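Local coordinates for aminotransferase class-III (Ochrobactrum anthropi, PDB 5GHG), which probably catalyses the reversible transfer of amino groups from amines to carbonyl acceptors, using a vitamin B6 cofactor captured in its pyridoxamine phosphate form, at residues A10-Y15 with E29-I34; G39-D44 with D433-T438; E214-I219 with K249-L254; E373-G378 with G382-T387. The protein carries 1 engineered substitution. One frame throughout, in Å; residues are numbered along the deposited sequence.

Contacts 1, 2 and 4 all reach one mixed seven-stranded sheet. Contact 1 leads into strand 32-38, its outermost within this chain, contact 2 joins the neighbouring strand 41-44 to helix 433-455, and contact 4 pairs strands 371-377 and 380-385 at the far end. The centres of contacts 1 and 2 are about 25 Å apart, and the two touch where Leu32 to Ile34 meet Val42 to Asp44; the centre of contact 4 lies about 20 Å from that of contact 2. Contact 3 belongs to the second sheet, its centre about 46 Å from that of contact 2. Contact 1 closes before contact 2 opens; contacts 3 and then 4 lie inside contact 2, which brings N-terminal strands and C-terminal helix together.

Contact 1: residues A10-Y15 with E29-I34; sequences ARDIRY and EGPLVI
The N-terminal helix 8-15 lies against the turn that carries the chain from helix 23-29 into strand 32-38, with Asp12 and Ile13 meeting Gly30 and Pro31. The Asp12 carboxylate runs alongside the proline ring, the two side chains pointing in opposite directions, and OD1 comes within 3.4 Å of Pro31 CG. This is van der Waals contact: the same OD1 is hydrogen-bonded to His18, while OD2 bonds to His16 and to Ser90 of the second subunit. With CG anti to the backbone N (chi1 -173°), Asp12 presents the carboxylate to the ring while its two oxygens meet these donors. Ile13 reaches across with its longer branch, bringing CD1 to 3.6 Å from Gly30 CA and CG1 to 3.7 Å from that same CA. Gly30, at positive phi (73°), ends the helical run; a side chain there would press on Ile13 CD1 and Pro31 CD. Beyond the turn, strand 32-38 pairs with strand 41-44 of its own chain and, through Leu32 to Ile34, in parallel with a strand of the second subunit. Helix 8-15 is tied to that same subunit by Arg11, which forms salt bridges with its Glu99 and Asp96.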
# COMPACT_ATOMS: atom_id res chain seq x y z
N ALA B 10 -11.01 21.10 -12.90
CA ALA B 10 -12.32 21.10 -12.27
C ALA B 10 -12.76 19.69 -11.88
O ALA B 10 -13.35 19.49 -10.82
CB ALA B 10 -13.35 21.74 -13.20
N ARG B 11 -12.50 18.70 -12.74
CA ARG B 11 -12.89 17.34 -12.42
C ARG B 11 -12.06 16.77 -11.27
O ARG B 11 -12.58 16.04 -10.44
CB ARG B 11 -12.81 16.46 -13.66
CG ARG B 11 -13.90 16.81 -14.68
CD ARG B 11 -14.00 15.76 -15.78
NE ARG B 11 -12.87 15.83 -16.67
CZ ARG B 11 -12.07 14.81 -16.97
NH1 ARG B 11 -12.27 13.63 -16.46
NH2 ARG B 11 -11.06 15.01 -17.79
N ASP B 12 -10.77 17.11 -11.22
CA ASP B 12 -9.95 16.72 -10.08
C ASP B 12 -10.54 17.29 -8.78
O ASP B 12 -10.67 16.58 -7.77
CB ASP B 12 -8.51 17.21 -10.27
CG ASP B 12 -7.57 16.68 -9.20
OD1 ASP B 12 -7.42 17.36 -8.17
OD2 ASP B 12 -6.99 15.57 -9.36
N ILE B 13 -10.91 18.58 -8.79
CA ILE B 13 -11.51 19.18 -7.61
C ILE B 13 -12.77 18.43 -7.19
O ILE B 13 -13.01 18.20 -6.00
CB ILE B 13 -11.82 20.67 -7.87
CG1 ILE B 13 -10.53 21.50 -7.91
CG2 ILE B 13 -12.85 21.19 -6.85
CD1 ILE B 13 -10.72 22.83 -8.63
N ARG B 14 -13.59 18.05 -8.16
CA ARG B 14 -14.88 17.47 -7.85
C ARG B 14 -14.76 16.06 -7.27
O ARG B 14 -15.53 15.68 -6.38
CB ARG B 14 -15.75 17.45 -9.11
CG ARG B 14 -17.25 17.33 -8.89
CD ARG B 14 -17.98 17.59 -10.22
NE ARG B 14 -17.44 18.77 -10.86
CZ ARG B 14 -17.17 18.90 -12.16
NH1 ARG B 14 -17.40 17.92 -13.02
NH2 ARG B 14 -16.67 20.05 -12.61
N TYR B 15 -13.81 15.26 -7.77
CA TYR B 15 -13.87 13.81 -7.53
C TYR B 15 -12.70 13.20 -6.80
O TYR B 15 -12.81 12.06 -6.37
CB TYR B 15 -14.03 13.07 -8.87
CG TYR B 15 -15.25 13.50 -9.63
CD1 TYR B 15 -16.51 13.33 -9.09
CD2 TYR B 15 -15.15 14.09 -10.90
CE1 TYR B 15 -17.66 13.72 -9.78
CE2 TYR B 15 -16.26 14.48 -11.60
CZ TYR B 15 -17.52 14.29 -11.03
OH TYR B 15 -18.65 14.69 -11.70
N GLU B 29 -8.10 26.28 -5.41
CA GLU B 29 -7.01 26.50 -6.38
C GLU B 29 -6.92 25.44 -7.47
O GLU B 29 -6.44 25.73 -8.55
CB GLU B 29 -5.67 26.59 -5.66
CG GLU B 29 -5.61 27.75 -4.67
CD GLU B 29 -4.40 27.68 -3.75
OE1 GLU B 29 -4.37 28.43 -2.75
OE2 GLU B 29 -3.50 26.85 -4.02
N GLY B 30 -7.39 24.22 -7.21
CA GLY B 30 -7.20 23.14 -8.15
C GLY B 30 -5.75 22.68 -8.17
O GLY B 30 -4.88 23.31 -7.57
N PRO B 31 -5.48 21.56 -8.84
CA PRO B 31 -4.12 21.03 -8.91
C PRO B 31 -3.35 21.64 -10.08
O PRO B 31 -3.93 22.27 -10.98
CB PRO B 31 -4.36 19.53 -9.17
CG PRO B 31 -5.57 19.54 -10.05
CD PRO B 31 -6.43 20.70 -9.56
N LEU B 32 -2.04 21.44 -10.07
CA LEU B 32 -1.22 21.53 -11.27
C LEU B 32 -1.18 20.15 -11.91
O LEU B 32 -0.73 19.19 -11.28
CB LEU B 32 0.20 22.01 -10.93
CG LEU B 32 1.12 22.10 -12.15
CD1 LEU B 32 0.68 23.19 -13.09
CD2 LEU B 32 2.56 22.32 -11.74
N VAL B 33 -1.64 20.04 -13.16
CA VAL B 33 -1.80 18.73 -13.81
C VAL B 33 -0.59 18.49 -14.71
O VAL B 33 -0.30 19.30 -15.61
CB VAL B 33 -3.11 18.65 -14.59
CG1 VAL B 33 -3.34 17.25 -15.12
CG2 VAL B 33 -4.30 19.06 -13.67
N ILE B 34 0.12 17.38 -14.50
CA ILE B 34 1.30 17.03 -15.29
C ILE B 34 0.87 16.10 -16.42
O ILE B 34 0.08 15.18 -16.21
CB ILE B 34 2.38 16.37 -14.42
CG1 ILE B 34 2.76 17.32 -13.29
CG2 ILE B 34 3.57 15.98 -15.26
CD1 ILE B 34 3.32 18.65 -13.77

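Contact 2: residues G39-D44 with D433-T438; sequences GIYVED and DQQVDT
The phenol ring of Tyr41 and the carboxamide of Gln435 meet with their planes 72° apart, the amide nitrogen approaching the hydroxyl end of the ring obliquely. Over the centre of one ring face lies Ile40 CG1, 3.7 Å above the plane of Tyr41. Gln435 NE2 donates to Tyr41 OH at 3.1 Å with an N-H...O angle of 155°, the oxygen sitting 17° out of the amide plane. The same nitrogen donates to a water 3.2 Å from NE2, and that water also accepts from Ile40 N at 2.9 Å, so the amide is joined to the tyrosine side chain at the start of the strand and, through water, to the backbone of the turn before it. Ile40 CD1 lies over the flat of the amide, 3.5 Å from Gln435 CD. The glutamine reaches this far because its chain is extended beyond CG. Cutting Gln435 back to an alanine removes the amide, which would probably leave Tyr41 OH and the water without their common donor and Ile40 CD1 without its cover. Ile40 also packs on Pro428, Ile430 and Ile51, the last from strand 49-52, which flanks strand 41-44 on the side away from strand 32-38. Helix 433-455 in turn leans on helix 347-363, with Val436 on Tyr357 and Met358, and Asp433 and Asp437 in salt bridges with Arg354 and Arg361.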
# COMPACT_ATOMS: atom_id res chain seq x y z
N GLY B 39 13.18 12.61 -19.97
CA GLY B 39 14.44 12.68 -19.25
C GLY B 39 14.25 13.27 -17.86
O GLY B 39 13.43 12.78 -17.07
N ILE B 40 14.99 14.33 -17.54
CA ILE B 40 14.84 14.95 -16.23
C ILE B 40 13.68 15.94 -16.18
O ILE B 40 13.44 16.53 -15.12
CB ILE B 40 16.10 15.69 -15.75
CG1 ILE B 40 16.36 16.95 -16.57
CG2 ILE B 40 17.31 14.73 -15.74
CD1 ILE B 40 17.40 17.90 -15.92
N TYR B 41 12.96 16.12 -17.28
CA TYR B 41 11.92 17.14 -17.39
C TYR B 41 10.52 16.55 -17.35
O TYR B 41 10.30 15.41 -17.78
CB TYR B 41 12.06 17.95 -18.70
CG TYR B 41 13.46 18.48 -18.96
CD1 TYR B 41 13.89 19.68 -18.41
CD2 TYR B 41 14.33 17.78 -19.79
CE1 TYR B 41 15.19 20.17 -18.66
CE2 TYR B 41 15.63 18.25 -20.03
CZ TYR B 41 16.04 19.44 -19.47
OH TYR B 41 17.33 19.88 -19.73
N VAL B 42 9.58 17.34 -16.87
CA VAL B 42 8.17 17.06 -17.02
C VAL B 42 7.52 18.31 -17.61
O VAL B 42 8.05 19.42 -17.53
CB VAL B 42 7.46 16.68 -15.69
CG1 VAL B 42 8.00 15.36 -15.15
CG2 VAL B 42 7.62 17.76 -14.66
N GLU B 43 6.35 18.10 -18.20
CA GLU B 43 5.61 19.16 -18.87
C GLU B 43 4.17 19.13 -18.36
O GLU B 43 3.56 18.06 -18.32
CB GLU B 43 5.70 18.96 -20.37
CG GLU B 43 4.81 19.80 -21.22
CD GLU B 43 4.93 19.42 -22.70
OE1 GLU B 43 6.09 19.22 -23.16
OE2 GLU B 43 3.89 19.29 -23.37
N ASP B 44 3.65 20.27 -17.94
CA ASP B 44 2.28 20.31 -17.47
C ASP B 44 1.32 20.43 -18.66
O ASP B 44 1.74 20.59 -19.81
CB ASP B 44 2.07 21.45 -16.47
CG ASP B 44 2.26 22.85 -17.07
OD1 ASP B 44 2.07 23.03 -18.30
OD2 ASP B 44 2.60 23.78 -16.31
N ASP B 433 26.12 17.41 -15.88
CA ASP B 433 26.65 18.58 -15.19
C ASP B 433 26.02 19.88 -15.69
O ASP B 433 25.78 20.79 -14.91
CB ASP B 433 28.18 18.65 -15.30
CG ASP B 433 28.90 17.74 -14.31
OD1 ASP B 433 28.27 17.24 -13.34
OD2 ASP B 433 30.12 17.52 -14.48
N GLN B 434 25.76 19.98 -17.00
CA GLN B 434 25.13 21.19 -17.51
C GLN B 434 23.76 21.41 -16.89
O GLN B 434 23.35 22.55 -16.64
CB GLN B 434 25.00 21.13 -19.05
CG GLN B 434 26.26 20.71 -19.79
CD GLN B 434 26.35 19.19 -20.02
OE1 GLN B 434 26.87 18.44 -19.17
NE2 GLN B 434 25.85 18.73 -21.20
N GLN B 435 23.01 20.33 -16.68
CA GLN B 435 21.69 20.43 -16.08
C GLN B 435 21.78 20.75 -14.59
O GLN B 435 20.95 21.49 -14.06
CB GLN B 435 20.92 19.14 -16.34
CG GLN B 435 20.54 18.96 -17.80
CD GLN B 435 20.07 17.54 -18.14
OE1 GLN B 435 20.56 16.56 -17.59
NE2 GLN B 435 19.12 17.44 -19.07
N VAL B 436 22.77 20.18 -13.90
CA VAL B 436 23.00 20.55 -12.52
C VAL B 436 23.30 22.04 -12.42
O VAL B 436 22.80 22.73 -11.52
CB VAL B 436 24.16 19.73 -11.92
CG1 VAL B 436 24.62 20.34 -10.60
CG2 VAL B 436 23.74 18.27 -11.73
N ASP B 437 24.12 22.55 -13.34
CA ASP B 437 24.45 23.96 -13.37
C ASP B 437 23.21 24.82 -13.57
O ASP B 437 23.03 25.83 -12.88
CB ASP B 437 25.48 24.22 -14.48
CG ASP B 437 25.83 25.69 -14.60
OD1 ASP B 437 26.16 26.30 -13.56
OD2 ASP B 437 25.77 26.22 -15.72
N THR B 438 22.36 24.45 -14.52
CA THR B 438 21.12 25.17 -14.74
C THR B 438 20.24 25.18 -13.49
O THR B 438 19.68 26.22 -13.12
CB THR B 438 20.36 24.53 -15.92
OG1 THR B 438 21.18 24.63 -17.07
CG2 THR B 438 19.05 25.24 -16.18
O HOH W 1 17.20 14.87 -19.38

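Contact 3: residues E214-I219 with K249-L254; sequences EGPHTI and KRYDIL
Pro216 and Ile219 pack against Tyr251 and Ile253 in two apolar pairs, one near the surface and one buried. The proline ring crosses the tyrosine at a slant, with Pro216 CB 3.5 Å from Tyr251 CD1 and its CG close behind. Deeper in, the CG2 methyl of Ile219 meets the end of Ile253, 3.5 Å from its CD1. Ile253 gets there with CG1 beside its backbone N and CD1 anti to CA (chi2 163°), which extends the branch. A water links the backbones beside these pairs, donating to Tyr251 O at 2.8 Å and more weakly to Pro216 O.

Around this first shell, both segments are held in turns. Gly215 leaves helix 196-214 at positive phi, and its carbonyl O takes two bonds from Thr218, one from N and one from OG1 at 2.7 Å; the hydroxyl lies in the carbonyl plane, on a lone pair. Thr218 OG1 is also bonded to Lys143. On the other side, Asp252 is the C-prime residue of the Schellman motif that closes helix 240-250. The Tyr251 ring has Arg250 CG over one face, toward the rim, and its OH bonds to Glu208, which also pairs with Arg250.

Ile211 of helix 196-214 touches Pro216, Tyr251 and Ile253. The contact sits where the parallel neighbours 219-224 and 254-258 begin, the two strands of a beta-alpha-beta crossover through helix 240-250; Glu225, just past the far end of the first, and Asp258, at the far end of the second, line the cofactor pocket.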
# COMPACT_ATOMS: atom_id res chain seq x y z
N GLU B 214 13.61 2.13 29.29
CA GLU B 214 12.51 1.28 28.83
C GLU B 214 12.68 -0.18 29.28
O GLU B 214 11.70 -0.92 29.28
CB GLU B 214 12.39 1.36 27.31
CG GLU B 214 11.88 2.73 26.81
CD GLU B 214 10.44 2.99 27.22
OE1 GLU B 214 9.65 2.00 27.31
OE2 GLU B 214 10.08 4.17 27.47
N GLY B 215 13.89 -0.58 29.67
CA GLY B 215 14.24 -1.98 29.85
C GLY B 215 14.81 -2.54 28.56
O GLY B 215 14.08 -2.79 27.59
N PRO B 216 16.13 -2.73 28.51
CA PRO B 216 16.75 -3.18 27.25
C PRO B 216 16.14 -4.46 26.70
O PRO B 216 16.08 -4.65 25.47
CB PRO B 216 18.22 -3.38 27.64
CG PRO B 216 18.42 -2.47 28.80
CD PRO B 216 17.13 -2.50 29.56
N HIS B 217 15.68 -5.36 27.58
CA HIS B 217 15.03 -6.58 27.13
C HIS B 217 13.69 -6.33 26.42
O HIS B 217 13.13 -7.28 25.85
CB HIS B 217 14.80 -7.51 28.34
CG HIS B 217 13.82 -6.97 29.33
ND1 HIS B 217 14.12 -5.91 30.17
CD2 HIS B 217 12.54 -7.31 29.60
CE1 HIS B 217 13.06 -5.63 30.91
NE2 HIS B 217 12.09 -6.46 30.58
N THR B 218 13.16 -5.12 26.45
CA THR B 218 11.90 -4.83 25.77
C THR B 218 12.09 -4.21 24.39
O THR B 218 11.09 -3.99 23.71
CB THR B 218 11.00 -3.91 26.60
OG1 THR B 218 11.55 -2.59 26.65
CG2 THR B 218 10.83 -4.45 28.05
N ILE B 219 13.32 -3.91 23.99
CA ILE B 219 13.61 -3.20 22.74
C ILE B 219 13.95 -4.23 21.67
O ILE B 219 14.95 -4.94 21.79
CB ILE B 219 14.76 -2.19 22.90
CG1 ILE B 219 14.51 -1.20 24.05
CG2 ILE B 219 15.05 -1.47 21.55
CD1 ILE B 219 13.22 -0.39 23.93
N LYS B 249 24.50 -2.76 19.48
CA LYS B 249 25.15 -4.05 19.61
C LYS B 249 25.25 -4.45 21.08
O LYS B 249 25.09 -5.64 21.42
CB LYS B 249 26.52 -4.00 18.95
CG LYS B 249 27.22 -5.34 18.85
CD LYS B 249 28.35 -5.27 17.82
CE LYS B 249 29.63 -5.85 18.38
NZ LYS B 249 29.50 -7.31 18.68
N ARG B 250 25.47 -3.48 21.96
CA ARG B 250 25.59 -3.73 23.39
C ARG B 250 24.33 -4.36 23.98
O ARG B 250 24.41 -5.10 24.96
CB ARG B 250 25.92 -2.43 24.12
CG ARG B 250 26.04 -2.52 25.65
CD ARG B 250 26.50 -1.17 26.21
NE ARG B 250 27.72 -0.72 25.53
CZ ARG B 250 27.98 0.52 25.15
NH1 ARG B 250 27.10 1.49 25.37
NH2 ARG B 250 29.12 0.79 24.53
N TYR B 251 23.16 -4.07 23.41
CA TYR B 251 21.90 -4.59 23.93
C TYR B 251 21.22 -5.56 22.99
O TYR B 251 20.05 -5.90 23.20
CB TYR B 251 20.98 -3.41 24.27
CG TYR B 251 21.56 -2.50 25.30
CD1 TYR B 251 21.58 -2.86 26.65
CD2 TYR B 251 22.13 -1.29 24.94
CE1 TYR B 251 22.13 -2.02 27.60
CE2 TYR B 251 22.69 -0.43 25.87
CZ TYR B 251 22.68 -0.80 27.21
OH TYR B 251 23.23 0.05 28.14
N ASP B 252 21.92 -6.01 21.95
CA ASP B 252 21.40 -7.00 21.00
C ASP B 252 20.12 -6.53 20.32
O ASP B 252 19.18 -7.29 20.14
CB ASP B 252 21.17 -8.36 21.69
CG ASP B 252 22.44 -8.93 22.30
OD1 ASP B 252 23.53 -8.74 21.73
OD2 ASP B 252 22.35 -9.57 23.37
N ILE B 253 20.10 -5.27 19.91
CA ILE B 253 18.94 -4.67 19.25
C ILE B 253 19.16 -4.72 17.74
O ILE B 253 20.23 -4.34 17.25
CB ILE B 253 18.71 -3.24 19.74
CG1 ILE B 253 18.39 -3.25 21.25
CG2 ILE B 253 17.61 -2.54 18.91
CD1 ILE B 253 18.54 -1.89 21.93
N LEU B 254 18.15 -5.17 17.00
CA LEU B 254 18.27 -5.23 15.54
C LEU B 254 18.33 -3.83 14.93
O LEU B 254 17.69 -2.90 15.40
CB LEU B 254 17.09 -5.99 14.95
CG LEU B 254 16.85 -7.44 15.36
CD1 LEU B 254 15.50 -7.91 14.85
CD2 LEU B 254 17.98 -8.31 14.82
O HOH W 2 18.54 -6.65 25.39

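Contact 4: residues E373-G378 with G382-T387; sequences EVRGVG and GVELVT
Backbone hydrogen bonds join Glu373 to Glu384 and Arg375 to Gly382. In the second pair Arg375 N donates to Gly382 O at 3.0 Å, almost straight at 173°, and Gly382 N returns a bond to Arg375 O at 2.8 Å. In the first, Glu384 N to Glu373 O is 2.9 Å, and the reverse bond is weak. Val374 and Val383 form the non-hydrogen-bonded pair between them, and a CA-H...O contact runs from Val383 CA to Glu373 O. These are the arms of an antiparallel beta hairpin, strands 371-377 and 380-385, at the end of the seven-stranded sheet, where strand 380-385 also pairs with strand 422-425.

Charge is gathered on the face with both glutamates. Arg375 NH1 forms salt bridges with Glu373 OE1 at 2.7 Å and with Glu384 OE1 at 2.9 Å, the latter on the anti lone pair. The guanidinium and the Glu384 carboxylate stand 84° apart; NH2 adds a weak bond to the same OE1. Glu384 OE2 pairs with Arg188, Glu373 OE1 with His185, and Gly232 O and Val233 O accept from Arg375. With a methionine in place of Arg375, Glu373 OE1 and Glu384 OE1, 4.4 Å apart, would probably lose the cation that joins them, and the two carbonyls a donor.

Apolar contact lies on the other face: Val374 CG2 is 4.4 Å from Val383 CG2, and both valines pack on Leu362 of helix 347-363.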
# COMPACT_ATOMS: atom_id res chain seq x y z
N GLU B 373 21.70 26.99 6.07
CA GLU B 373 22.57 25.81 5.96
C GLU B 373 22.39 25.17 4.61
O GLU B 373 21.27 25.07 4.09
CB GLU B 373 22.22 24.77 7.04
CG GLU B 373 23.06 23.49 6.94
CD GLU B 373 22.74 22.46 8.02
OE1 GLU B 373 21.55 22.17 8.24
OE2 GLU B 373 23.68 21.95 8.65
N VAL B 374 23.50 24.71 4.04
CA VAL B 374 23.48 23.77 2.93
C VAL B 374 23.98 22.44 3.47
O VAL B 374 25.03 22.38 4.09
CB VAL B 374 24.35 24.27 1.75
CG1 VAL B 374 24.36 23.26 0.62
CG2 VAL B 374 23.87 25.65 1.29
N ARG B 375 23.21 21.37 3.24
CA ARG B 375 23.59 20.03 3.67
C ARG B 375 23.27 19.03 2.56
O ARG B 375 22.40 19.27 1.73
CB ARG B 375 22.87 19.65 4.97
CG ARG B 375 21.36 19.86 4.94
CD ARG B 375 20.72 19.56 6.30
NE ARG B 375 19.25 19.69 6.23
CZ ARG B 375 18.57 20.77 6.58
NH1 ARG B 375 19.21 21.86 7.00
NH2 ARG B 375 17.26 20.79 6.47
N GLY B 376 23.98 17.91 2.55
CA GLY B 376 23.75 16.92 1.52
C GLY B 376 24.96 16.01 1.32
O GLY B 376 26.08 16.31 1.73
N VAL B 377 24.70 14.87 0.69
CA VAL B 377 25.73 13.93 0.26
C VAL B 377 25.29 13.33 -1.06
O VAL B 377 24.10 13.21 -1.33
CB VAL B 377 25.99 12.82 1.31
CG1 VAL B 377 24.75 12.01 1.56
CG2 VAL B 377 27.12 11.91 0.84
N GLY B 378 26.26 12.95 -1.89
CA GLY B 378 25.91 12.34 -3.16
C GLY B 378 24.98 13.25 -3.94
O GLY B 378 25.24 14.45 -4.09
N GLY B 382 19.78 19.55 0.78
CA GLY B 382 18.78 20.48 1.28
C GLY B 382 19.41 21.83 1.53
O GLY B 382 20.55 21.92 1.97
N VAL B 383 18.65 22.87 1.24
CA VAL B 383 19.07 24.26 1.46
C VAL B 383 18.06 24.88 2.39
O VAL B 383 16.91 25.12 2.00
CB VAL B 383 19.19 25.04 0.13
CG1 VAL B 383 19.58 26.48 0.38
CG2 VAL B 383 20.20 24.39 -0.80
N GLU B 384 18.45 25.10 3.64
CA GLU B 384 17.53 25.63 4.64
C GLU B 384 17.61 27.14 4.68
O GLU B 384 18.70 27.71 4.84
CB GLU B 384 17.79 25.05 6.03
CG GLU B 384 16.75 25.49 7.05
CD GLU B 384 16.72 24.65 8.32
OE1 GLU B 384 17.35 23.57 8.33
OE2 GLU B 384 16.07 25.07 9.30
N LEU B 385 16.46 27.79 4.53
CA LEU B 385 16.37 29.23 4.40
C LEU B 385 16.00 29.89 5.72
O LEU B 385 15.19 29.35 6.49
CB LEU B 385 15.33 29.60 3.33
CG LEU B 385 15.55 28.98 1.96
CD1 LEU B 385 14.47 29.41 0.99
CD2 LEU B 385 16.95 29.31 1.41
N VAL B 386 16.56 31.07 5.96
CA VAL B 386 16.30 31.88 7.15
C VAL B 386 16.39 33.34 6.73
O VAL B 386 16.98 33.67 5.71
CB VAL B 386 17.32 31.59 8.28
CG1 VAL B 386 17.25 30.14 8.73
CG2 VAL B 386 18.72 31.90 7.81
N THR B 387 15.79 34.23 7.53
CA THR B 387 16.05 35.66 7.36
C THR B 387 16.97 36.24 8.42
O THR B 387 17.51 37.33 8.22
CB THR B 387 14.75 36.47 7.34
OG1 THR B 387 13.95 36.15 8.48
CG2 THR B 387 13.96 36.15 6.08